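Local coordinates for Lmo0812 protein (Listeria monocytogenes serovar 1/2a, PDB 4YF1), which is a putative pyrophosphohydrolase of the HD-domain family and may remove the 3'-diphosphate from guanosine-3',5'-bis(diphosphate), at the interface of chains A and B. Numbering follows the deposited sequence. Chains: chain A/B, Lmo0812 protein.

Contact 1: the interface of chains A and B. Residues chain A 32, 37, 44; chain B 44, 50, 54.
The guanidinium of A:Arg44 lies flat over the carboxylate of B:Glu50, the two planes 6° apart, with B:Glu50 CD 3.6 Å above the guanidinium plane and displaced toward its rim. The pair forms a salt bridge across the interface, A:Arg44 NH2 standing 3.7 Å from B:Glu50 OE1. The same carboxylate is gripped within its own chain by B:Arg44, which comes side-on: B:Arg44 NE gives a nearly straight 2.7 Å bond to the syn lone pair of B:Glu50 OE2, close to the guanidinium plane, while NH2 binds OE1 from a more tilted position. This fork fixes the rotation of the carboxylate, and its charge probably eases the approach of A:Arg44 NH2 and B:Arg44 NH2, 3.3 Å apart. The tight part is apolar: A:Leu37 CD1 and B:Val54 CG2 meet tip to tip at 3.5 Å. Beside the acid, the phenol of A:Tyr32 brings its OH to 3.3 Å from B:Glu50 CG; the B:Glu50 side chain bends at chi2 (-68°), carrying the carboxylate on toward the arginines. Both looser flanks of the stack hold water: water 1, in the tyrosine ring plane, joins A:Tyr32 OH to the backbone N of B:Glu50, and water 2, on the leucine-valine flank, links A:Arg44 NH2 with B:Glu50 OE1. The patch probably helps hold the dimer seen here, tying helix 35-45 and its preceding loop to the start of the partner's helix 50-65, which B:Arg44 supports.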
ATOM      1  N   TYR A  32       9.073   0.958   9.938  1.00 24.54           N
ATOM      2  CA  TYR A  32       8.096  -0.110   9.671  1.00 25.08           C
ATOM      3  C   TYR A  32       8.627  -1.527   9.455  1.00 27.20           C
ATOM      4  O   TYR A  32       7.827  -2.456   9.386  1.00 27.24           O
ATOM      5  CB  TYR A  32       7.181   0.278   8.526  1.00 24.24           C
ATOM      6  CG  TYR A  32       6.285   1.453   8.883  1.00 23.45           C
ATOM      7  CD1 TYR A  32       5.313   1.328   9.866  1.00 23.92           C
ATOM      8  CD2 TYR A  32       6.393   2.679   8.221  1.00 22.78           C
ATOM      9  CE1 TYR A  32       4.480   2.394  10.201  1.00 23.36           C
ATOM     10  CE2 TYR A  32       5.553   3.747   8.549  1.00 22.26           C
ATOM     11  CZ  TYR A  32       4.617   3.593   9.558  1.00 22.58           C
ATOM     12  OH  TYR A  32       3.771   4.640   9.892  1.00 22.90           O
ATOM     13  N   LEU A  37       6.425  -0.341   3.214  1.00 21.65           N
ATOM     14  CA  LEU A  37       5.903   0.605   4.182  0.50 21.38           C
ATOM     15  C   LEU A  37       6.851   1.789   4.369  1.00 20.31           C
ATOM     16  O   LEU A  37       6.415   2.918   4.478  1.00 18.47           O
ATOM     17  CB  LEU A  37       5.593  -0.097   5.507  0.50 22.40           C
ATOM     18  CG  LEU A  37       4.308  -0.940   5.526  0.50 23.42           C
ATOM     19  CD1 LEU A  37       3.112  -0.024   5.497  0.50 23.51           C
ATOM     20  CD2 LEU A  37       4.196  -1.929   4.389  0.50 24.16           C
ATOM     21  N   ARG A  44       4.982   9.858   1.339  1.00 18.82           N
ATOM     22  CA  ARG A  44       3.881  10.574   2.027  1.00 20.17           C
ATOM     23  C   ARG A  44       4.441  11.810   2.679  1.00 20.32           C
ATOM     24  O   ARG A  44       3.899  12.918   2.530  1.00 20.08           O
ATOM     25  CB  ARG A  44       3.182   9.648   3.050  1.00 21.71           C
ATOM     26  CG  ARG A  44       2.153  10.339   3.945  1.00 23.82           C
ATOM     27  CD  ARG A  44       1.390   9.390   4.858  1.00 25.23           C
ATOM     28  NE  ARG A  44       2.252   8.377   5.494  1.00 25.26           N
ATOM     29  CZ  ARG A  44       2.367   7.113   5.107  1.00 25.58           C
ATOM     30  NH1 ARG A  44       3.185   6.280   5.774  1.00 26.04           N
ATOM     31  NH2 ARG A  44       1.721   6.663   4.032  1.00 27.08           N
TER
ATOM     32  N   ARG B  44      -6.892   6.161   7.564  1.00 25.20           N
ATOM     33  CA  ARG B  44      -5.861   7.129   7.938  1.00 26.88           C
ATOM     34  C   ARG B  44      -6.456   8.371   8.632  1.00 26.77           C
ATOM     35  O   ARG B  44      -5.929   8.833   9.657  1.00 26.73           O
ATOM     36  CB  ARG B  44      -4.993   7.529   6.737  1.00 28.68           C
ATOM     37  CG  ARG B  44      -3.892   8.503   7.135  1.00 30.43           C
ATOM     38  CD  ARG B  44      -2.881   8.803   6.037  1.00 32.43           C
ATOM     39  NE  ARG B  44      -2.135   7.627   5.528  1.00 32.05           N
ATOM     40  CZ  ARG B  44      -2.316   7.049   4.335  1.00 34.13           C
ATOM     41  NH1 ARG B  44      -3.232   7.499   3.473  1.00 36.20           N
ATOM     42  NH2 ARG B  44      -1.564   6.012   3.979  1.00 34.90           N
ATOM     43  N   GLU B  50      -0.400   2.898  10.280  1.00 25.28           N
ATOM     44  CA  GLU B  50      -0.252   2.564   8.846  1.00 25.74           C
ATOM     45  C   GLU B  50      -0.417   1.108   8.471  1.00 25.23           C
ATOM     46  O   GLU B  50      -0.871   0.832   7.382  1.00 25.53           O
ATOM     47  CB  GLU B  50       1.017   3.171   8.246  1.00 28.56           C
ATOM     48  CG  GLU B  50       0.951   4.702   8.165  1.00 31.43           C
ATOM     49  CD  GLU B  50      -0.081   5.224   7.150  1.00 32.69           C
ATOM     50  OE1 GLU B  50      -0.439   4.509   6.192  1.00 32.34           O
ATOM     51  OE2 GLU B  50      -0.523   6.384   7.321  1.00 37.56           O
ATOM     52  N   VAL B  54      -2.770   0.042   5.496  1.00 22.11           N
ATOM     53  CA  VAL B  54      -2.311  -0.799   4.405  1.00 22.56           C
ATOM     54  C   VAL B  54      -3.109  -2.094   4.302  1.00 22.91           C
ATOM     55  O   VAL B  54      -3.414  -2.544   3.194  1.00 24.37           O
ATOM     56  CB  VAL B  54      -0.795  -1.026   4.509  1.00 22.39           C
ATOM     57  CG1 VAL B  54      -0.327  -2.123   3.565  1.00 23.58           C
ATOM     58  CG2 VAL B  54      -0.098   0.297   4.242  1.00 22.73           C
TER
HETATM   59  O   HOH W   1       1.792   4.093  11.798  1.00 18.28           O
HETATM   60  O   HOH W   2       1.484   3.721   3.844  1.00 34.25           O

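Contact 2: the interface of chains A and B. Residues chain A 58, 67, 71, 75-76; chain B 58, 61, 65, 67.
A:Met67, a selenomethionine, runs extended through its first two torsions, CG anti to the backbone N (chi1 -175°), then bends at chi3, about the bond from CG to selenium, which sets its terminal methyl CE 3.6 Å from B:Ala61 CB across the interface. On the facing helix, B:Thr65 has chi1 68°: its hydroxyl sits between the backbone N and the carbonyl carbon and turns back along its own helix, while the methyl CG2 points to the partner. B:Thr65 OG1 gives a 2.8 Å hydrogen bond to the carbonyl O of B:Ala61, one turn earlier, with the donor tilted 33° from the carbonyl plane. That bond probably helps to fix the rotamer that turns the methyl to the other chain. B:Thr65 CG2 then lies against the side chain of A:Asp71, reaching 3.7 Å from its carboxylate carbon CG and also touching CB and OD1, a contact of methyl with carboxylate. The small B:Ala61 is the meeting point of several groups. Besides the selenomethionine methyl, B:Ala61 CB receives the A:Phe76 ring, with A:Phe76 CE2 at 3.8 Å. The backbone N of B:Ala61 lies 3.5 Å from A:Thr75 CG2. The same threonine methyl rests over one face of the A:Phe76 ring, and A:Leu58 CD1 over the opposite face, both offset toward the rim; aliphatic groups thus flank the ring, whose CE2 corner lies nearest B:Ala61, somewhat off the ring plane. Packing is looser toward the two-fold axis: the CD2 methyls of A:Leu58 and B:Leu58 are 4.3 Å apart, and B:Met67 CE stands 4.4 Å from the selenium (SE) of A:Met67. In the fold, the C-terminal half of helix 50-65 of chain B lies against helix 69-76 of chain A, while A:Met67 reaches in from the loop between helices 50-64 and 69-76 of its own chain.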
ATOM      1  N   LEU A  58       3.377  -0.852  -3.781  1.00 27.48           N
ATOM      2  CA  LEU A  58       3.173  -2.049  -4.611  1.00 28.68           C
ATOM      3  C   LEU A  58       4.382  -2.514  -5.437  1.00 29.69           C
ATOM      4  O   LEU A  58       4.352  -3.610  -6.001  1.00 30.48           O
ATOM      5  CB  LEU A  58       1.977  -1.838  -5.518  1.00 28.47           C
ATOM      6  CG  LEU A  58       0.647  -1.652  -4.779  1.00 28.72           C
ATOM      7  CD1 LEU A  58      -0.446  -1.262  -5.761  1.00 28.83           C
ATOM      8  CD2 LEU A  58       0.244  -2.903  -4.016  1.00 29.48           C
HETATM    9  N   MSE A  67       1.960 -11.487  -8.384  1.00 50.57           N
HETATM   10  CA  MSE A  67       1.031 -10.401  -8.729  1.00 49.60           C
HETATM   11  C   MSE A  67       1.569  -9.740  -9.982  1.00 46.35           C
HETATM   12  O   MSE A  67       2.790  -9.568 -10.134  1.00 45.31           O
HETATM   13  CB  MSE A  67       0.891  -9.402  -7.577  1.00 50.79           C
HETATM   14  CG  MSE A  67      -0.156  -8.331  -7.858  1.00 52.59           C
HETATM   15 SE   MSE A  67      -0.409  -7.175  -6.270  1.00 57.21          SE
HETATM   16  CE  MSE A  67      -2.346  -6.911  -6.523  1.00 58.71           C
ATOM     17  N   ASP A  71      -3.326  -7.493 -12.534  1.00 36.61           N
ATOM     18  CA  ASP A  71      -3.924  -7.542 -11.182  1.00 37.05           C
ATOM     19  C   ASP A  71      -3.998  -6.130 -10.580  1.00 35.21           C
ATOM     20  O   ASP A  71      -5.027  -5.743 -10.021  1.00 34.10           O
ATOM     21  CB  ASP A  71      -3.116  -8.437 -10.243  1.00 38.14           C
ATOM     22  CG  ASP A  71      -3.088  -9.893 -10.679  1.00 40.93           C
ATOM     23  OD1 ASP A  71      -4.116 -10.394 -11.184  1.00 43.74           O
ATOM     24  OD2 ASP A  71      -2.040 -10.550 -10.473  1.00 41.93           O
ATOM     25  N   THR A  75      -7.643  -4.047  -9.646  1.00 37.13           N
ATOM     26  CA  THR A  75      -7.955  -3.650  -8.258  1.00 38.32           C
ATOM     27  C   THR A  75      -7.758  -2.165  -7.925  1.00 36.25           C
ATOM     28  O   THR A  75      -8.628  -1.555  -7.299  1.00 36.71           O
ATOM     29  CB  THR A  75      -7.144  -4.504  -7.275  1.00 39.24           C
ATOM     30  OG1 THR A  75      -7.487  -5.883  -7.474  1.00 42.59           O
ATOM     31  CG2 THR A  75      -7.457  -4.131  -5.842  1.00 40.40           C
ATOM     32  N   PHE A  76      -6.638  -1.591  -8.362  1.00 33.48           N
ATOM     33  CA  PHE A  76      -6.276  -0.195  -8.053  1.00 32.13           C
ATOM     34  C   PHE A  76      -6.467   0.822  -9.178  1.00 32.34           C
ATOM     35  O   PHE A  76      -6.339   2.022  -8.941  1.00 33.53           O
ATOM     36  CB  PHE A  76      -4.808  -0.155  -7.614  1.00 30.31           C
ATOM     37  CG  PHE A  76      -4.526  -0.967  -6.380  1.00 30.02           C
ATOM     38  CD1 PHE A  76      -4.762  -0.435  -5.109  1.00 30.23           C
ATOM     39  CD2 PHE A  76      -4.018  -2.250  -6.475  1.00 29.99           C
ATOM     40  CE1 PHE A  76      -4.506  -1.178  -3.969  1.00 30.17           C
ATOM     41  CE2 PHE A  76      -3.758  -3.000  -5.335  1.00 30.57           C
ATOM     42  CZ  PHE A  76      -4.009  -2.466  -4.079  1.00 30.64           C
TER
ATOM     43  N   LEU B  58      -5.143  -3.275   0.939  1.00 28.42           N
ATOM     44  CA  LEU B  58      -4.840  -4.551   0.306  1.00 29.90           C
ATOM     45  C   LEU B  58      -5.948  -5.581   0.260  1.00 31.57           C
ATOM     46  O   LEU B  58      -5.840  -6.540  -0.493  1.00 33.01           O
ATOM     47  CB  LEU B  58      -3.613  -5.202   0.985  1.00 29.87           C
ATOM     48  CG  LEU B  58      -2.255  -4.533   0.790  1.00 29.47           C
ATOM     49  CD1 LEU B  58      -1.199  -5.333   1.560  1.00 30.64           C
ATOM     50  CD2 LEU B  58      -1.892  -4.462  -0.684  1.00 30.32           C
ATOM     51  N   ALA B  61      -7.263  -6.646  -3.349  1.00 38.04           N
ATOM     52  CA  ALA B  61      -6.157  -7.270  -4.078  1.00 40.20           C
ATOM     53  C   ALA B  61      -5.887  -8.677  -3.566  1.00 41.64           C
ATOM     54  O   ALA B  61      -5.746  -9.611  -4.354  1.00 41.77           O
ATOM     55  CB  ALA B  61      -4.899  -6.419  -3.991  1.00 38.69           C
ATOM     56  N   THR B  65      -6.751 -11.926  -6.036  1.00 54.70           N
ATOM     57  CA  THR B  65      -5.598 -12.690  -6.532  1.00 53.84           C
ATOM     58  C   THR B  65      -5.255 -13.892  -5.657  1.00 54.82           C
ATOM     59  O   THR B  65      -4.318 -14.630  -5.969  1.00 55.08           O
ATOM     60  CB  THR B  65      -4.334 -11.811  -6.592  1.00 52.99           C
ATOM     61  OG1 THR B  65      -3.910 -11.459  -5.263  1.00 50.38           O
ATOM     62  CG2 THR B  65      -4.591 -10.552  -7.406  1.00 53.64           C
HETATM   63  N   MSE B  67      -3.716 -14.043  -2.831  1.00 57.20           N
HETATM   64  CA  MSE B  67      -2.323 -13.923  -2.418  1.00 56.79           C
HETATM   65  C   MSE B  67      -2.234 -14.618  -1.098  1.00 54.73           C
HETATM   66  O   MSE B  67      -3.078 -14.409  -0.233  1.00 56.57           O
HETATM   67  CB  MSE B  67      -1.929 -12.446  -2.275  1.00 58.22           C
HETATM   68  CG  MSE B  67      -0.438 -12.235  -2.527  1.00 62.34           C
HETATM   69 SE   MSE B  67       0.169 -10.437  -1.968  1.00 67.01          SE
HETATM   70  CE  MSE B  67      -1.378  -9.342  -2.510  1.00 62.10           C
TER

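Contact 1 and contact 2 belong to one two-fold symmetric interface, the centres of their C-alpha atoms about 17 Å apart. Helix 50-65 of chain B joins them: its N-terminal half supplies residues to contact 1 and its C-terminal half to contact 2. Along that helix the character changes from charged and water-bridged to mostly apolar. Chain A answers with helix 35-45 and the loop before it at the first contact, and chiefly with helix 69-76 and the preceding loop at the second. Symmetry repeats both contacts with the chains exchanged, as would fit a dimer, though the structure alone does not establish one in solution.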